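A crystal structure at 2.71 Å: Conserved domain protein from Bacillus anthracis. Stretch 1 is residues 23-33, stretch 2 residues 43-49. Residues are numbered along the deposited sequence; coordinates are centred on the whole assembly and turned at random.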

# COMPACT_ATOMS: atom_id res chain seq x y z
N ASN A 23 10.00 6.10 -29.67
CA ASN A 23 11.34 6.69 -29.45
C ASN A 23 11.79 6.89 -28.05
O ASN A 23 12.76 7.62 -27.83
N TYR A 24 11.16 6.22 -27.12
CA TYR A 24 11.47 6.46 -25.73
C TYR A 24 12.84 5.87 -25.27
O TYR A 24 13.60 6.53 -24.54
N LYS A 25 13.17 4.66 -25.67
CA LYS A 25 14.39 4.07 -25.14
C LYS A 25 15.58 4.87 -25.56
O LYS A 25 16.53 5.01 -24.82
N GLU A 26 15.53 5.39 -26.78
CA GLU A 26 16.74 5.95 -27.32
C GLU A 26 17.03 7.26 -26.58
O GLU A 26 18.18 7.69 -26.42
N PHE A 27 15.98 7.86 -26.09
CA PHE A 27 16.12 9.10 -25.44
C PHE A 27 16.17 8.87 -23.98
O PHE A 27 16.40 9.78 -23.21
N SER A 28 16.03 7.62 -23.60
CA SER A 28 16.16 7.26 -22.19
C SER A 28 17.55 7.17 -21.61
O SER A 28 18.55 7.04 -22.34
N THR A 29 17.59 7.28 -20.29
CA THR A 29 18.80 7.06 -19.53
C THR A 29 18.65 5.67 -18.98
O THR A 29 17.68 5.36 -18.22
N GLU A 30 19.61 4.86 -19.37
CA GLU A 30 19.59 3.47 -19.03
C GLU A 30 20.22 3.36 -17.67
O GLU A 30 21.33 3.85 -17.51
N LEU A 31 19.55 2.73 -16.70
CA LEU A 31 20.30 2.51 -15.49
C LEU A 31 20.45 1.12 -14.92
O LEU A 31 21.45 0.82 -14.29
N ASN A 32 19.53 0.22 -15.17
CA ASN A 32 19.76 -1.13 -14.72
C ASN A 32 20.27 -1.15 -13.26
O ASN A 32 21.05 -1.96 -12.86
N MET A 33 19.79 -0.23 -12.45
CA MET A 33 20.06 -0.28 -11.01
C MET A 33 19.12 -1.28 -10.27
O MET A 33 17.90 -1.29 -10.50
N THR A 43 14.75 -4.48 -10.87
CA THR A 43 15.61 -3.61 -11.63
C THR A 43 14.81 -2.50 -12.25
O THR A 43 13.71 -2.71 -12.74
N ILE A 44 15.38 -1.29 -12.22
CA ILE A 44 14.73 -0.13 -12.83
C ILE A 44 15.50 0.34 -14.06
O ILE A 44 16.50 1.05 -13.95
N ASN A 45 15.02 -0.06 -15.23
CA ASN A 45 15.86 -0.09 -16.43
C ASN A 45 15.99 1.29 -17.07
O ASN A 45 16.89 2.06 -16.73
N ASP A 46 15.09 1.60 -17.99
CA ASP A 46 15.13 2.87 -18.71
C ASP A 46 14.44 3.97 -17.91
O ASP A 46 13.42 3.74 -17.26
N VAL A 47 14.99 5.18 -17.98
CA VAL A 47 14.41 6.32 -17.28
C VAL A 47 14.33 7.55 -18.19
O VAL A 47 15.22 7.79 -19.01
N ILE A 48 13.26 8.31 -18.05
CA ILE A 48 13.01 9.47 -18.93
C ILE A 48 11.90 10.35 -18.36
O ILE A 48 10.99 9.90 -17.69
N SER A 49 11.95 11.63 -18.67
CA SER A 49 11.08 12.63 -18.07
C SER A 49 10.86 13.75 -19.07
O SER A 49 11.82 14.41 -19.59

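Packing between residues 23-33 and 43-49, two pieces of one chain whose strands, 29-33 and 43-49, run antiparallel. A salt bridge joins Lys25 and Asp46. Lys25 leaves its weakly bonded helical turn sideways to the second stretch, but an extended chain (chi1 to chi3 all t, chi4 p) carries its ammonium group back, so that NZ of Lys25 lies 2.7 Å from OD2 of Asp46; a second, weak hydrogen bond runs from Lys25 NZ to Asp46 OD1 at 2.8 Å. Asp46, chi1 m, is buried, and the lysine places an opposite charge beside its carboxylate. Glu30, chi1 t, shares this face of the sheet with Asp46. Its OE1 stands 4.4 Å from OD2 of Asp46, two like charges close together, and Lys25 NZ also forms a long salt bridge to Glu30 OE1 at 3.9 Å, placing one positive group near both acids.

Ser28, just before the strand, has an off-well chi1 of -105°; its OG donates to the backbone O of Val47 at 2.7 Å. The same carbonyl accepts the backbone N of Thr29, also at 2.7 Å, so side chain and main chain converge on one acceptor. Farther along, Leu31 N donates to Asn45 O at 2.7 Å and Ile44 N to Met33 O at 3.1 Å. Between the Glu30-Asp46 and Met33-Ile44 pairs the register shifts by one residue, a beta bulge. Here Asn32, chi1 m and with positive phi, starts away from the second stretch, yet its side-chain end comes nearer to it; Asn45 is also chi1 m. The backbone of Asn32 meets the methyl of Thr43 (chi1 m), CA of Asn32 to CG2 of Thr43 being 3.6 Å.

Apolar contacts follow. Ile48, chi1 and chi2 both t, spans the helical turn: its CG2 lies 3.8 Å from CD1 of Tyr24 (chi1 m), approaching the ring obliquely, while its CD1 lies 4.0 Å from CB of Phe27 (chi1 m), whose ring leads away. Thr29, chi1 m, and Val47, chi1 p, lie on the same face of the sheet. Leu31, chi1 p, starts sideways but its end comes nearer: its CD1 is 3.5 Å from CG2 of Ile44 and its CD2 is 4.2 Å from CG1 of Val47. Met33 turns its side-chain end away, while Ser49 and Asn23 do not touch the opposing stretch.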

# COMPACT_ATOMS: atom_id res chain seq x y z
CB ASN A 23 11.52 7.99 -30.20
CG ASN A 23 11.05 7.88 -31.57
OD1 ASN A 23 11.60 7.09 -32.34
ND2 ASN A 23 9.99 8.62 -31.90
CB TYR A 24 10.30 5.98 -24.86
CG TYR A 24 9.29 7.05 -24.65
CD1 TYR A 24 9.07 7.59 -23.40
CD2 TYR A 24 8.57 7.55 -25.69
CE1 TYR A 24 8.16 8.58 -23.20
CE2 TYR A 24 7.67 8.57 -25.52
CZ TYR A 24 7.48 9.08 -24.27
OH TYR A 24 6.58 10.09 -24.09
CB LYS A 25 14.63 2.62 -25.59
CG LYS A 25 15.69 1.99 -24.76
CD LYS A 25 15.66 0.51 -24.85
CE LYS A 25 16.96 -0.08 -24.31
NZ LYS A 25 16.99 -0.07 -22.80
CB GLU A 26 16.65 6.08 -28.84
CG GLU A 26 18.02 6.20 -29.45
CD GLU A 26 18.11 5.64 -30.89
OE1 GLU A 26 19.28 5.24 -31.28
OE2 GLU A 26 17.02 5.60 -31.59
CB PHE A 27 15.02 10.05 -25.87
CG PHE A 27 15.34 10.73 -27.14
CD1 PHE A 27 15.75 12.07 -27.13
CD2 PHE A 27 15.33 10.01 -28.33
CE1 PHE A 27 16.07 12.71 -28.31
CE2 PHE A 27 15.67 10.61 -29.51
CZ PHE A 27 16.06 11.97 -29.52
CB SER A 28 15.36 6.01 -21.89
OG SER A 28 14.24 6.54 -21.20
CB THR A 29 18.91 7.99 -18.32
OG1 THR A 29 18.69 9.33 -18.74
CG2 THR A 29 20.24 7.83 -17.63
CB GLU A 30 20.44 2.69 -20.03
CG GLU A 30 21.07 1.47 -19.44
CD GLU A 30 21.44 0.46 -20.52
OE1 GLU A 30 20.51 -0.18 -21.06
OE2 GLU A 30 22.67 0.33 -20.83
CB LEU A 31 20.08 3.60 -14.46
CG LEU A 31 18.78 4.19 -13.93
CD1 LEU A 31 18.40 3.43 -12.70
CD2 LEU A 31 19.17 5.57 -13.55
CB ASN A 32 20.66 -1.89 -15.69
CG ASN A 32 20.14 -1.85 -17.10
OD1 ASN A 32 18.94 -2.01 -17.36
ND2 ASN A 32 21.04 -1.58 -18.05
CB MET A 33 20.10 1.15 -10.49
CG MET A 33 19.32 1.44 -9.27
SD MET A 33 19.58 3.22 -8.92
CE MET A 33 20.90 3.13 -7.66
CB THR A 43 16.21 -4.37 -12.76
OG1 THR A 43 16.90 -5.44 -12.15
CG2 THR A 43 17.29 -3.51 -13.57
CB ILE A 44 14.62 1.03 -11.83
CG1 ILE A 44 13.17 1.19 -11.36
CG2 ILE A 44 15.13 2.32 -12.46
CD1 ILE A 44 12.74 2.63 -11.18
CB ASN A 45 15.30 -1.09 -17.45
CG ASN A 45 15.50 -2.53 -17.02
OD1 ASN A 45 16.62 -3.04 -17.01
ND2 ASN A 45 14.41 -3.19 -16.66
CB ASP A 46 14.49 2.73 -20.09
CG ASP A 46 15.34 1.93 -21.05
OD1 ASP A 46 14.92 1.74 -22.21
OD2 ASP A 46 16.44 1.49 -20.65
CB VAL A 47 15.23 6.69 -16.03
CG1 VAL A 47 16.62 7.17 -16.42
CG2 VAL A 47 14.50 7.74 -15.21
CB ILE A 48 12.53 9.03 -20.30
CG1 ILE A 48 12.80 10.13 -21.38
CG2 ILE A 48 11.02 8.55 -20.26
CD1 ILE A 48 12.47 9.70 -22.80
CB SER A 49 11.71 13.21 -16.83
OG SER A 49 11.10 14.43 -16.53